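Local coordinates for protein putative prephenate dehydratase (Streptococcus mutans, PDB 4LUB) that probably catalyses the decarboxylating dehydration of prephenate to phenylpyruvate, a step of phenylalanine biosynthesis, at residues B[66-71]-B[174-179]; B[196-201]-B[209-214]; B[225-230]-B[235-240]; B[257-260]-B[264-267]. All blocks are in the same frame, centred on the assembly; numbering follows the deposited sequence.

Overall arrangement
The four contacts follow one another along the chain, each closing before the next opens. Contact 1 belongs to the prephenate dehydratase region, packing helix 62-70 on strand 172-179; contacts 2, 3 and 4 all lie within the ACT domain. Among the latter, the centres of contacts 2 and 4 are about 8 Å apart and those of contacts 2 and 3 about 11 Å, because strand 189-199 lies between strands 237-244 and 264-274. The centre of contact 1 is about 15 Å from that of contact 3 and about 20 Å from that of contact 2, yet helix 62-70 touches both. The dehydratase and ACT regions are joined by the pairing of strands 75-83 and 264-274 and by the packing of helix 62-70, and contacts 2 and 3 also meet the second subunit.

Contact 1: residues B[66-71]-B[174-179]; sequences DYLFHQ and RFWVLG
L68, on helix 62-70, reaches strand 172-179 with its forked end, one methyl to each of two side chains. CD2 comes up to the six-membered side of the indole of W176, 4.1 Å from CE3, and stays near the ring plane, so it meets an edge. The other branch goes to the aliphatic neighbour, with CD1 of L68 4.2 Å from CD2 of L178. W176 and L178 stand two residues apart on the same side of the strand, while V177 between them turns to F23. The torsions of L68 are far from staggered (chi1 -103°, chi2 31°), and in this setting the fork spans both partners. W176 holds CG beside its own backbone N (chi1 -80°), which carries the benzo rim over to the helix, and its ring also meets those of F65 and Y271.

Polar interactions lie around this pairing and none crosses it. The indole NE1 is bonded to E79. On the helix, H70 N donates to D66 O at 3.0 Å and Q71 N to Y67 O at 3.0 Å. The carbonyls of L68 and F69 near the end of the helix both receive K266 NZ, a positive charge that the helix dipole would be expected to favour.

With no hydrogen bond or charge passing between L68 and the strand, this buried meeting rests on dispersion and the hydrophobic effect; between these side chains the fit depends on shape rather than on directed bonds.

Contact 2: residues B[196-201]-B[209-214]; sequences LALTLP and YKALST
In the first beta-alpha unit of the ACT domain, strand 189-199 and helix 208-216 are joined through L198, L200 and a single small residue, A211. CB of A211 faces the strand and receives CD1 of L198 at 3.8 Å. L198 has CG beside its backbone N (chi1 -50°), an orientation that sends the branch up to the helix. L200, just past the end of the strand, adds a looser touch, its CD2 4.4 Å from CB of A211. With no more than a methyl on the helical side, the backbones can approach until the CA atoms of L200 and A211 are 8.5 Å apart.

Within the helix, hydroxyls reinforce the backbone. The carbonyl oxygen of Y209 takes two donors from one residue: S213 N at 2.8 Å and S213 OG at 2.7 Å, arriving from opposite faces of the carbonyl plane. One residue on, T214 OG1 likewise gives K210 O a bond of 2.9 Å, while the backbone bond to the same oxygen is weak. The stem of K210 lies over one face of the Y209 ring, its CG 3.6 Å above the plane and displaced to the rim.

L198 also packs on L258 and Y265, so the same leucine serves both helices. L212 and S213 meet L212 and S213 of the second subunit, putting the helix in the dimer interface. This packing is as expected of the ferredoxin-like beta-alpha-beta-beta-alpha-beta fold of ACT domains, whose two helices cover one face of an antiparallel sheet.

Contact 3: residues B[225-230]-B[235-240]; sequences IESRPL and GEYFFI
E226 and I240 exchange two backbone bonds, E226 N to I240 O at 2.8 Å and I240 N to E226 O at 2.6 Å, the first of two hydrogen-bonded pairs in this antiparallel hairpin. R228 and F238 form the second: R228 N gives to F238 O at 2.9 Å and F238 N to R228 O at 3.0 Å. P229, which has no N-H, falls at a non-hydrogen-bonded position opposite Y237 and so costs the sheet nothing. Beyond it L230 N reaches E236 O at 3.0 Å, tilted from the carbonyl plane.

In the second subunit, E226 OE2 meets S227 N, S227 OG bonds I225 O, I225 O bonds S227 OG (weakly), and E54 bonds Y237 OH. E236 OE1 bonds to T232. The guanidinium of R228 bonds to E58 O of the second subunit and forms a salt bridge with D66, with P229 CD over its centre. CB of R228 makes a CH-pi contact with the face of the F238 ring, 3.7 Å from the centroid; chi1 of F238, 74°, brings the ring alongside the arginine stem.

R228, F238 and I240 lie beneath helix 62-70, where F69 stacks on F238. Strand 237-244 bonds onward to strand 189-199, while I225 and F239 pack against the second subunit.

Contact 4: residues B[257-260]-B[264-267]; sequences ELTS and HYKI
The ring of Y265 is met at its edge by T259: OG1 lies near the ring plane, 3.6 Å from CE2. L258 comes in obliquely, well out of the ring plane, its CD1 4.2 Å from CD2 of Y265. Y265 has CG between its backbone N and carbonyl carbon (chi1 62°), and this swings the ring from the strand across to helix 248-261, where its edge lies beside T259.

The two hydroxyls do not bond directly. A water bridges them, 2.7 Å from T259 OG1 and 3.0 Å from Y265 OH, so the tyrosine is joined to the helix through solvent. T259 OG1 also bonds to L255 O, one turn back, which would help to hold the threonine's rotation. Farther round the helix, S260 OG donates to E257 O at 2.8 Å. The contact is thus apolar where L258 is buried and bridged by one water where T259 is exposed.

Helix 248-261 turns through a short link into strand 264-274, which pairs with strand 189-199 by backbone bonds between H264 and T199 and between K266 and A197. L258 packs on T214 and F215 of helix 208-216, while E257 makes a salt bridge with R218, so the two ACT helices lie together over the sheet.

Contact 1: residues B[66-71]-B[174-179]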
loop_
_atom_site.group_PDB
_atom_site.type_symbol
_atom_site.label_atom_id
_atom_site.label_comp_id
_atom_site.label_asym_id
_atom_site.label_seq_id
_atom_site.Cartn_x
_atom_site.Cartn_y
_atom_site.Cartn_z
ATOM N N ASP B 66 -3.200 -10.629 -1.140
ATOM C CA ASP B 66 -2.169 -11.615 -1.481
ATOM C C ASP B 66 -2.773 -12.944 -1.935
ATOM O O ASP B 66 -2.350 -13.513 -2.940
ATOM C CB ASP B 66 -1.194 -11.852 -0.313
ATOM C CG ASP B 66 -0.482 -10.578 0.131
ATOM O OD1 ASP B 66 -0.327 -9.659 -0.702
ATOM O OD2 ASP B 66 -0.050 -10.510 1.301
ATOM N N TYR B 67 -3.728 -13.465 -1.176
ATOM C CA TYR B 67 -4.396 -14.701 -1.575
ATOM C C TYR B 67 -5.142 -14.579 -2.912
ATOM O O TYR B 67 -5.008 -15.442 -3.777
ATOM C CB TYR B 67 -5.355 -15.190 -0.495
ATOM C CG TYR B 67 -5.670 -16.651 -0.708
ATOM C CD1 TYR B 67 -4.822 -17.636 -0.222
ATOM C CD2 TYR B 67 -6.787 -17.043 -1.432
ATOM C CE1 TYR B 67 -5.087 -18.981 -0.436
ATOM C CE2 TYR B 67 -7.061 -18.381 -1.649
ATOM C CZ TYR B 67 -6.211 -19.342 -1.151
ATOM O OH TYR B 67 -6.484 -20.670 -1.367
ATOM N N LEU B 68 -5.966 -13.545 -3.049
ATOM C CA LEU B 68 -6.689 -13.296 -4.297
ATOM C C LEU B 68 -5.807 -13.132 -5.532
ATOM O O LEU B 68 -6.176 -13.590 -6.613
ATOM C CB LEU B 68 -7.591 -12.063 -4.153
ATOM C CG LEU B 68 -9.099 -12.294 -3.959
ATOM C CD1 LEU B 68 -9.466 -13.570 -3.223
ATOM C CD2 LEU B 68 -9.783 -11.054 -3.374
ATOM N N PHE B 69 -4.662 -12.479 -5.395
ATOM C CA PHE B 69 -3.755 -12.363 -6.531
ATOM C C PHE B 69 -2.999 -13.651 -6.836
ATOM O O PHE B 69 -3.079 -14.154 -7.950
ATOM C CB PHE B 69 -2.747 -11.231 -6.326
ATOM C CG PHE B 69 -1.733 -11.121 -7.439
ATOM C CD1 PHE B 69 -2.074 -10.538 -8.644
ATOM C CD2 PHE B 69 -0.435 -11.570 -7.267
ATOM C CE1 PHE B 69 -1.151 -10.427 -9.672
ATOM C CE2 PHE B 69 0.500 -11.453 -8.287
ATOM C CZ PHE B 69 0.139 -10.887 -9.489
ATOM N N HIS B 70 -2.270 -14.174 -5.850
ATOM C CA HIS B 70 -1.364 -15.307 -6.061
ATOM C C HIS B 70 -2.058 -16.634 -6.326
ATOM O O HIS B 70 -1.612 -17.423 -7.157
ATOM C CB HIS B 70 -0.446 -15.480 -4.846
ATOM C CG HIS B 70 0.515 -14.348 -4.639
ATOM N ND1 HIS B 70 1.523 -14.057 -5.532
ATOM C CD2 HIS B 70 0.619 -13.438 -3.642
ATOM C CE1 HIS B 70 2.212 -13.017 -5.093
ATOM N NE2 HIS B 70 1.682 -12.620 -3.949
ATOM N N GLN B 71 -3.146 -16.889 -5.615
ATOM C CA GLN B 71 -3.663 -18.247 -5.530
ATOM C C GLN B 71 -5.065 -18.420 -6.086
ATOM O O GLN B 71 -5.339 -19.406 -6.765
ATOM C CB GLN B 71 -3.609 -18.734 -4.082
ATOM C CG GLN B 71 -2.250 -19.278 -3.711
ATOM C CD GLN B 71 -1.871 -20.475 -4.561
ATOM O OE1 GLN B 71 -2.717 -21.307 -4.893
ATOM N NE2 GLN B 71 -0.603 -20.550 -4.947
ATOM N N ARG B 174 -14.490 -1.868 3.913
ATOM C CA ARG B 174 -15.023 -2.401 2.676
ATOM C C ARG B 174 -14.967 -3.918 2.788
ATOM O O ARG B 174 -13.941 -4.470 3.172
ATOM C CB ARG B 174 -14.187 -1.916 1.480
ATOM C CG ARG B 174 -14.189 -0.409 1.302
ATOM C CD ARG B 174 -13.157 0.068 0.281
ATOM N NE ARG B 174 -13.540 -0.301 -1.080
ATOM C CZ ARG B 174 -12.681 -0.536 -2.066
ATOM N NH1 ARG B 174 -11.379 -0.391 -1.860
ATOM N NH2 ARG B 174 -13.128 -0.866 -3.271
ATOM N N PHE B 175 -16.069 -4.580 2.448
ATOM C CA PHE B 175 -16.132 -6.039 2.425
ATOM C C PHE B 175 -16.476 -6.450 1.004
ATOM O O PHE B 175 -17.275 -5.797 0.338
ATOM C CB PHE B 175 -17.185 -6.611 3.402
ATOM C CG PHE B 175 -16.920 -6.307 4.852
ATOM C CD1 PHE B 175 -17.175 -5.052 5.380
ATOM C CD2 PHE B 175 -16.410 -7.287 5.688
ATOM C CE1 PHE B 175 -16.927 -4.786 6.717
ATOM C CE2 PHE B 175 -16.151 -7.027 7.021
ATOM C CZ PHE B 175 -16.406 -5.772 7.538
ATOM N N TRP B 176 -15.826 -7.502 0.529
ATOM C CA TRP B 176 -16.166 -8.078 -0.755
ATOM C C TRP B 176 -16.928 -9.389 -0.655
ATOM O O TRP B 176 -16.623 -10.243 0.178
ATOM C CB TRP B 176 -14.898 -8.281 -1.585
ATOM C CG TRP B 176 -14.423 -7.030 -2.234
ATOM C CD1 TRP B 176 -15.050 -5.813 -2.238
ATOM C CD2 TRP B 176 -13.209 -6.862 -2.967
ATOM N NE1 TRP B 176 -14.296 -4.898 -2.940
ATOM C CE2 TRP B 176 -13.168 -5.523 -3.407
ATOM C CE3 TRP B 176 -12.155 -7.722 -3.306
ATOM C CZ2 TRP B 176 -12.109 -5.016 -4.153
ATOM C CZ3 TRP B 176 -11.107 -7.221 -4.052
ATOM C CH2 TRP B 176 -11.090 -5.875 -4.470
ATOM N N VAL B 177 -17.925 -9.527 -1.520
ATOM C CA VAL B 177 -18.539 -10.809 -1.776
ATOM C C VAL B 177 -17.798 -11.431 -2.945
ATOM O O VAL B 177 -17.759 -10.876 -4.041
ATOM C CB VAL B 177 -20.047 -10.686 -2.093
ATOM C CG1 VAL B 177 -20.647 -12.053 -2.341
ATOM C CG2 VAL B 177 -20.778 -9.962 -0.968
ATOM N N LEU B 178 -17.149 -12.555 -2.675
ATOM C CA LEU B 178 -16.415 -13.294 -3.691
ATOM C C LEU B 178 -17.233 -14.445 -4.237
ATOM O O LEU B 178 -17.854 -15.187 -3.483
ATOM C CB LEU B 178 -15.086 -13.822 -3.133
ATOM C CG LEU B 178 -13.901 -12.938 -2.728
ATOM C CD1 LEU B 178 -14.173 -11.450 -2.836
ATOM C CD2 LEU B 178 -13.286 -13.335 -1.382
ATOM N N GLY B 179 -17.198 -14.606 -5.553
ATOM C CA GLY B 179 -17.859 -15.725 -6.187
ATOM C C GLY B 179 -17.747 -15.672 -7.691
ATOM O O GLY B 179 -16.808 -15.094 -8.244
#

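Contact 2: residues B[196-201]-B[209-214]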
loop_
_atom_site.group_PDB
_atom_site.type_symbol
_atom_site.label_atom_id
_atom_site.label_comp_id
_atom_site.label_asym_id
_atom_site.label_seq_id
_atom_site.Cartn_x
_atom_site.Cartn_y
_atom_site.Cartn_z
ATOM N N LEU B 196 -8.156 -4.156 -10.176
ATOM C CA LEU B 196 -7.184 -4.858 -10.985
ATOM C C LEU B 196 -5.932 -5.116 -10.171
ATOM O O LEU B 196 -5.575 -4.323 -9.293
ATOM C CB LEU B 196 -6.817 -4.042 -12.229
ATOM C CG LEU B 196 -7.883 -3.775 -13.295
ATOM C CD1 LEU B 196 -7.383 -2.703 -14.272
ATOM C CD2 LEU B 196 -8.361 -5.019 -14.024
ATOM N N ALA B 197 -5.278 -6.241 -10.433
ATOM C CA ALA B 197 -3.914 -6.416 -9.972
ATOM C C ALA B 197 -2.979 -6.349 -11.180
ATOM O O ALA B 197 -3.071 -7.182 -12.081
ATOM C CB ALA B 197 -3.758 -7.738 -9.220
ATOM N N LEU B 198 -2.104 -5.347 -11.213
ATOM C CA LEU B 198 -1.188 -5.165 -12.343
ATOM C C LEU B 198 0.228 -5.557 -11.978
ATOM O O LEU B 198 0.695 -5.281 -10.870
ATOM C CB LEU B 198 -1.156 -3.719 -12.849
ATOM C CG LEU B 198 -2.385 -2.880 -13.179
ATOM C CD1 LEU B 198 -1.945 -1.439 -13.313
ATOM C CD2 LEU B 198 -3.004 -3.341 -14.469
ATOM N N THR B 199 0.908 -6.195 -12.922
ATOM C CA THR B 199 2.356 -6.343 -12.870
ATOM C C THR B 199 2.949 -5.637 -14.084
ATOM O O THR B 199 2.343 -5.607 -15.156
ATOM C CB THR B 199 2.795 -7.805 -12.840
ATOM O OG1 THR B 199 2.132 -8.527 -13.885
ATOM C CG2 THR B 199 2.427 -8.428 -11.503
ATOM N N LEU B 200 4.126 -5.055 -13.912
ATOM C CA LEU B 200 4.691 -4.219 -14.950
ATOM C C LEU B 200 5.791 -4.981 -15.703
ATOM O O LEU B 200 6.306 -5.972 -15.196
ATOM C CB LEU B 200 5.231 -2.938 -14.308
ATOM C CG LEU B 200 4.105 -2.141 -13.627
ATOM C CD1 LEU B 200 4.659 -1.128 -12.645
ATOM C CD2 LEU B 200 3.168 -1.482 -14.626
ATOM N N PRO B 201 6.136 -4.530 -16.922
ATOM C CA PRO B 201 7.227 -5.168 -17.675
ATOM C C PRO B 201 8.556 -4.991 -16.952
ATOM O O PRO B 201 8.879 -3.874 -16.538
ATOM C CB PRO B 201 7.223 -4.427 -19.018
ATOM C CG PRO B 201 5.861 -3.859 -19.136
ATOM C CD PRO B 201 5.414 -3.541 -17.741
ATOM N N TYR B 209 3.221 4.959 -14.440
ATOM C CA TYR B 209 2.607 6.086 -15.134
ATOM C C TYR B 209 1.955 5.720 -16.478
ATOM O O TYR B 209 0.908 6.263 -16.815
ATOM C CB TYR B 209 3.633 7.201 -15.320
ATOM C CG TYR B 209 4.542 7.044 -16.503
ATOM C CD1 TYR B 209 5.625 6.176 -16.458
ATOM C CD2 TYR B 209 4.321 7.759 -17.671
ATOM C CE1 TYR B 209 6.474 6.038 -17.537
ATOM C CE2 TYR B 209 5.161 7.621 -18.763
ATOM C CZ TYR B 209 6.237 6.757 -18.688
ATOM O OH TYR B 209 7.081 6.603 -19.767
ATOM N N LYS B 210 2.561 4.804 -17.231
ATOM C CA LYS B 210 1.968 4.321 -18.478
ATOM C C LYS B 210 0.643 3.625 -18.231
ATOM O O LYS B 210 -0.316 3.813 -18.975
ATOM C CB LYS B 210 2.899 3.349 -19.205
ATOM C CG LYS B 210 4.237 3.919 -19.629
ATOM C CD LYS B 210 4.881 3.000 -20.660
ATOM C CE LYS B 210 6.362 3.294 -20.824
ATOM N NZ LYS B 210 6.598 4.093 -22.064
ATOM N N ALA B 211 0.607 2.803 -17.190
ATOM C CA ALA B 211 -0.607 2.092 -16.829
ATOM C C ALA B 211 -1.705 3.049 -16.385
ATOM O O ALA B 211 -2.849 2.928 -16.810
ATOM C CB ALA B 211 -0.308 1.065 -15.732
ATOM N N LEU B 212 -1.367 3.996 -15.519
ATOM C CA LEU B 212 -2.343 4.996 -15.090
ATOM C C LEU B 212 -2.796 5.964 -16.188
ATOM O O LEU B 212 -3.960 6.352 -16.218
ATOM C CB LEU B 212 -1.807 5.789 -13.895
ATOM C CG LEU B 212 -2.001 5.159 -12.501
ATOM C CD1 LEU B 212 -1.926 3.642 -12.507
ATOM C CD2 LEU B 212 -1.046 5.758 -11.487
ATOM N N SER B 213 -1.884 6.376 -17.064
ATOM C CA SER B 213 -2.246 7.275 -18.172
ATOM C C SER B 213 -3.303 6.668 -19.083
ATOM O O SER B 213 -4.161 7.372 -19.619
ATOM C CB SER B 213 -1.011 7.648 -18.995
ATOM O OG SER B 213 -0.096 8.401 -18.213
ATOM N N THR B 214 -3.225 5.353 -19.248
ATOM C CA THR B 214 -4.162 4.590 -20.059
ATOM C C THR B 214 -5.612 4.852 -19.638
ATOM O O THR B 214 -6.499 5.035 -20.473
ATOM C CB THR B 214 -3.864 3.083 -19.956
ATOM O OG1 THR B 214 -2.573 2.805 -20.521
ATOM C CG2 THR B 214 -4.904 2.294 -20.689
#

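Contact 3: residues B[225-230]-B[235-240]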
loop_
_atom_site.group_PDB
_atom_site.type_symbol
_atom_site.label_atom_id
_atom_site.label_comp_id
_atom_site.label_asym_id
_atom_site.label_seq_id
_atom_site.Cartn_x
_atom_site.Cartn_y
_atom_site.Cartn_z
ATOM N N ILE B 225 -4.998 2.937 -5.097
ATOM C CA ILE B 225 -3.824 2.199 -5.524
ATOM C C ILE B 225 -3.023 1.732 -4.323
ATOM O O ILE B 225 -2.731 2.504 -3.414
ATOM C CB ILE B 225 -2.911 3.008 -6.454
ATOM C CG1 ILE B 225 -1.685 2.169 -6.827
ATOM C CG2 ILE B 225 -2.499 4.315 -5.800
ATOM C CD1 ILE B 225 -1.063 2.535 -8.152
ATOM N N GLU B 226 -2.680 0.457 -4.326
ATOM C CA GLU B 226 -1.910 -0.122 -3.249
ATOM C C GLU B 226 -0.925 -1.110 -3.835
ATOM O O GLU B 226 -1.278 -1.898 -4.701
ATOM C CB GLU B 226 -2.837 -0.820 -2.258
ATOM C CG GLU B 226 -2.129 -1.415 -1.053
ATOM C CD GLU B 226 -2.368 -0.620 0.211
ATOM O OE1 GLU B 226 -3.533 -0.495 0.622
ATOM O OE2 GLU B 226 -1.391 -0.121 0.793
ATOM N N SER B 227 0.311 -1.063 -3.369
ATOM C CA SER B 227 1.297 -2.027 -3.815
ATOM C C SER B 227 1.470 -3.146 -2.795
ATOM O O SER B 227 1.274 -2.953 -1.598
ATOM C CB SER B 227 2.630 -1.356 -4.163
ATOM O OG SER B 227 3.381 -1.035 -3.014
ATOM N N ARG B 228 1.817 -4.321 -3.297
ATOM C CA ARG B 228 2.014 -5.506 -2.487
ATOM C C ARG B 228 3.289 -6.157 -2.989
ATOM O O ARG B 228 3.581 -6.078 -4.185
ATOM C CB ARG B 228 0.832 -6.471 -2.630
ATOM C CG ARG B 228 -0.519 -6.027 -2.010
ATOM C CD ARG B 228 -0.374 -5.694 -0.541
ATOM N NE ARG B 228 0.064 -6.858 0.210
ATOM C CZ ARG B 228 0.921 -6.814 1.221
ATOM N NH1 ARG B 228 1.430 -5.648 1.603
ATOM N NH2 ARG B 228 1.269 -7.937 1.847
ATOM N N PRO B 229 4.073 -6.769 -2.089
ATOM C CA PRO B 229 5.249 -7.521 -2.551
ATOM C C PRO B 229 4.885 -8.607 -3.558
ATOM O O PRO B 229 3.913 -9.339 -3.358
ATOM C CB PRO B 229 5.816 -8.136 -1.259
ATOM C CG PRO B 229 5.161 -7.380 -0.138
ATOM C CD PRO B 229 3.827 -6.955 -0.652
ATOM N N LEU B 230 5.662 -8.700 -4.634
ATOM C CA LEU B 230 5.518 -9.787 -5.601
ATOM C C LEU B 230 5.985 -11.117 -5.029
ATOM O O LEU B 230 5.730 -12.175 -5.607
ATOM C CB LEU B 230 6.292 -9.469 -6.882
ATOM C CG LEU B 230 5.765 -10.073 -8.182
ATOM C CD1 LEU B 230 4.256 -9.938 -8.297
ATOM C CD2 LEU B 230 6.456 -9.435 -9.380
ATOM N N GLY B 235 11.770 -4.613 -4.260
ATOM C CA GLY B 235 11.654 -3.718 -5.394
ATOM C C GLY B 235 10.789 -4.259 -6.519
ATOM O O GLY B 235 10.591 -3.577 -7.528
ATOM N N GLU B 236 10.269 -5.475 -6.358
ATOM C CA GLU B 236 9.244 -5.980 -7.274
ATOM C C GLU B 236 7.894 -6.149 -6.592
ATOM O O GLU B 236 7.784 -6.738 -5.512
ATOM C CB GLU B 236 9.691 -7.298 -7.911
ATOM C CG GLU B 236 10.973 -7.159 -8.720
ATOM C CD GLU B 236 11.315 -8.414 -9.483
ATOM O OE1 GLU B 236 10.699 -9.459 -9.203
ATOM O OE2 GLU B 236 12.193 -8.356 -10.370
ATOM N N TYR B 237 6.867 -5.617 -7.232
ATOM C CA TYR B 237 5.552 -5.556 -6.634
ATOM C C TYR B 237 4.466 -5.845 -7.644
ATOM O O TYR B 237 4.689 -5.789 -8.845
ATOM C CB TYR B 237 5.309 -4.157 -6.072
ATOM C CG TYR B 237 6.425 -3.606 -5.216
ATOM C CD1 TYR B 237 6.482 -3.879 -3.861
ATOM C CD2 TYR B 237 7.412 -2.797 -5.762
ATOM C CE1 TYR B 237 7.489 -3.368 -3.072
ATOM C CE2 TYR B 237 8.427 -2.281 -4.980
ATOM C CZ TYR B 237 8.460 -2.570 -3.633
ATOM O OH TYR B 237 9.463 -2.062 -2.847
ATOM N N PHE B 238 3.279 -6.134 -7.141
ATOM C CA PHE B 238 2.081 -6.042 -7.943
ATOM C C PHE B 238 1.230 -4.938 -7.342
ATOM O O PHE B 238 1.324 -4.646 -6.156
ATOM C CB PHE B 238 1.342 -7.377 -8.070
ATOM C CG PHE B 238 0.600 -7.807 -6.838
ATOM C CD1 PHE B 238 -0.723 -7.458 -6.657
ATOM C CD2 PHE B 238 1.213 -8.596 -5.885
ATOM C CE1 PHE B 238 -1.415 -7.868 -5.538
ATOM C CE2 PHE B 238 0.527 -9.011 -4.761
ATOM C CZ PHE B 238 -0.790 -8.645 -4.587
ATOM N N PHE B 239 0.429 -4.302 -8.175
ATOM C CA PHE B 239 -0.354 -3.155 -7.745
ATOM C C PHE B 239 -1.848 -3.418 -7.762
ATOM O O PHE B 239 -2.396 -3.864 -8.763
ATOM C CB PHE B 239 -0.007 -1.943 -8.623
ATOM C CG PHE B 239 1.449 -1.590 -8.589
ATOM C CD1 PHE B 239 1.943 -0.758 -7.601
ATOM C CD2 PHE B 239 2.331 -2.127 -9.507
ATOM C CE1 PHE B 239 3.291 -0.443 -7.547
ATOM C CE2 PHE B 239 3.679 -1.815 -9.458
ATOM C CZ PHE B 239 4.157 -0.975 -8.478
ATOM N N ILE B 240 -2.496 -3.128 -6.638
ATOM C CA ILE B 240 -3.951 -3.140 -6.564
ATOM C C ILE B 240 -4.482 -1.774 -6.930
ATOM O O ILE B 240 -4.211 -0.787 -6.255
ATOM C CB ILE B 240 -4.463 -3.494 -5.166
ATOM C CG1 ILE B 240 -3.774 -4.755 -4.668
ATOM C CG2 ILE B 240 -5.976 -3.679 -5.191
ATOM C CD1 ILE B 240 -4.002 -5.921 -5.599
#

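Contact 4: residues B[257-260]-B[264-267]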
loop_
_atom_site.group_PDB
_atom_site.type_symbol
_atom_site.label_atom_id
_atom_site.label_comp_id
_atom_site.label_asym_id
_atom_site.label_seq_id
_atom_site.Cartn_x
_atom_site.Cartn_y
_atom_site.Cartn_z
ATOM N N GLU B 257 -5.640 -1.581 -24.262
ATOM C CA GLU B 257 -4.413 -0.789 -24.362
ATOM C C GLU B 257 -3.304 -1.263 -23.405
ATOM O O GLU B 257 -2.134 -1.302 -23.785
ATOM C CB GLU B 257 -4.692 0.705 -24.140
ATOM C CG GLU B 257 -3.492 1.564 -24.550
ATOM C CD GLU B 257 -3.726 3.067 -24.496
ATOM O OE1 GLU B 257 -4.860 3.525 -24.210
ATOM O OE2 GLU B 257 -2.739 3.794 -24.725
ATOM N N LEU B 258 -3.653 -1.580 -22.162
ATOM C CA LEU B 258 -2.683 -2.188 -21.247
ATOM C C LEU B 258 -1.976 -3.382 -21.888
ATOM O O LEU B 258 -0.739 -3.445 -21.915
ATOM C CB LEU B 258 -3.352 -2.620 -19.942
ATOM C CG LEU B 258 -3.850 -1.513 -19.015
ATOM C CD1 LEU B 258 -4.277 -2.098 -17.679
ATOM C CD2 LEU B 258 -2.764 -0.476 -18.799
ATOM N N THR B 259 -2.764 -4.334 -22.380
ATOM C CA THR B 259 -2.242 -5.473 -23.134
ATOM C C THR B 259 -1.310 -5.063 -24.278
ATOM O O THR B 259 -0.203 -5.588 -24.401
ATOM C CB THR B 259 -3.390 -6.341 -23.686
ATOM O OG1 THR B 259 -4.245 -6.726 -22.600
ATOM C CG2 THR B 259 -2.843 -7.608 -24.330
ATOM N N SER B 260 -1.756 -4.129 -25.113
ATOM C CA SER B 260 -0.931 -3.641 -26.215
ATOM C C SER B 260 0.387 -3.020 -25.747
ATOM O O SER B 260 1.363 -3.018 -26.492
ATOM C CB SER B 260 -1.716 -2.623 -27.058
ATOM O OG SER B 260 -1.578 -1.305 -26.544
ATOM N N HIS B 264 0.568 -6.535 -17.791
ATOM C CA HIS B 264 -0.325 -7.640 -17.478
ATOM C C HIS B 264 -1.196 -7.291 -16.292
ATOM O O HIS B 264 -0.765 -6.596 -15.373
ATOM C CB HIS B 264 0.458 -8.919 -17.169
ATOM C CG HIS B 264 1.179 -9.492 -18.349
ATOM N ND1 HIS B 264 2.551 -9.604 -18.406
ATOM C CD2 HIS B 264 0.711 -10.005 -19.511
ATOM C CE1 HIS B 264 2.899 -10.155 -19.556
ATOM N NE2 HIS B 264 1.800 -10.409 -20.244
ATOM N N TYR B 265 -2.432 -7.770 -16.328
ATOM C CA TYR B 265 -3.383 -7.473 -15.273
ATOM C C TYR B 265 -4.193 -8.712 -14.958
ATOM O O TYR B 265 -4.414 -9.555 -15.822
ATOM C CB TYR B 265 -4.305 -6.306 -15.658
ATOM C CG TYR B 265 -5.162 -6.567 -16.871
ATOM C CD1 TYR B 265 -6.418 -7.141 -16.745
ATOM C CD2 TYR B 265 -4.713 -6.238 -18.146
ATOM C CE1 TYR B 265 -7.205 -7.387 -17.850
ATOM C CE2 TYR B 265 -5.501 -6.469 -19.256
ATOM C CZ TYR B 265 -6.741 -7.046 -19.105
ATOM O OH TYR B 265 -7.536 -7.297 -20.195
ATOM N N LYS B 266 -4.582 -8.825 -13.695
ATOM C CA LYS B 266 -5.612 -9.751 -13.255
ATOM C C LYS B 266 -6.826 -8.961 -12.784
ATOM O O LYS B 266 -6.693 -8.076 -11.940
ATOM C CB LYS B 266 -5.081 -10.642 -12.129
ATOM C CG LYS B 266 -6.027 -11.722 -11.666
ATOM C CD LYS B 266 -5.343 -12.560 -10.611
ATOM C CE LYS B 266 -6.261 -13.625 -10.058
ATOM N NZ LYS B 266 -5.499 -14.567 -9.206
ATOM N N ILE B 267 -7.994 -9.252 -13.349
ATOM C CA ILE B 267 -9.234 -8.662 -12.853
ATOM C C ILE B 267 -9.654 -9.301 -11.537
ATOM O O ILE B 267 -10.024 -10.475 -11.498
ATOM C CB ILE B 267 -10.390 -8.796 -13.863
ATOM C CG1 ILE B 267 -10.007 -8.143 -15.193
ATOM C CG2 ILE B 267 -11.671 -8.172 -13.294
ATOM C CD1 ILE B 267 -11.107 -8.180 -16.230
HETATM O O HOH W 1 -6.826 -7.293 -23.125
#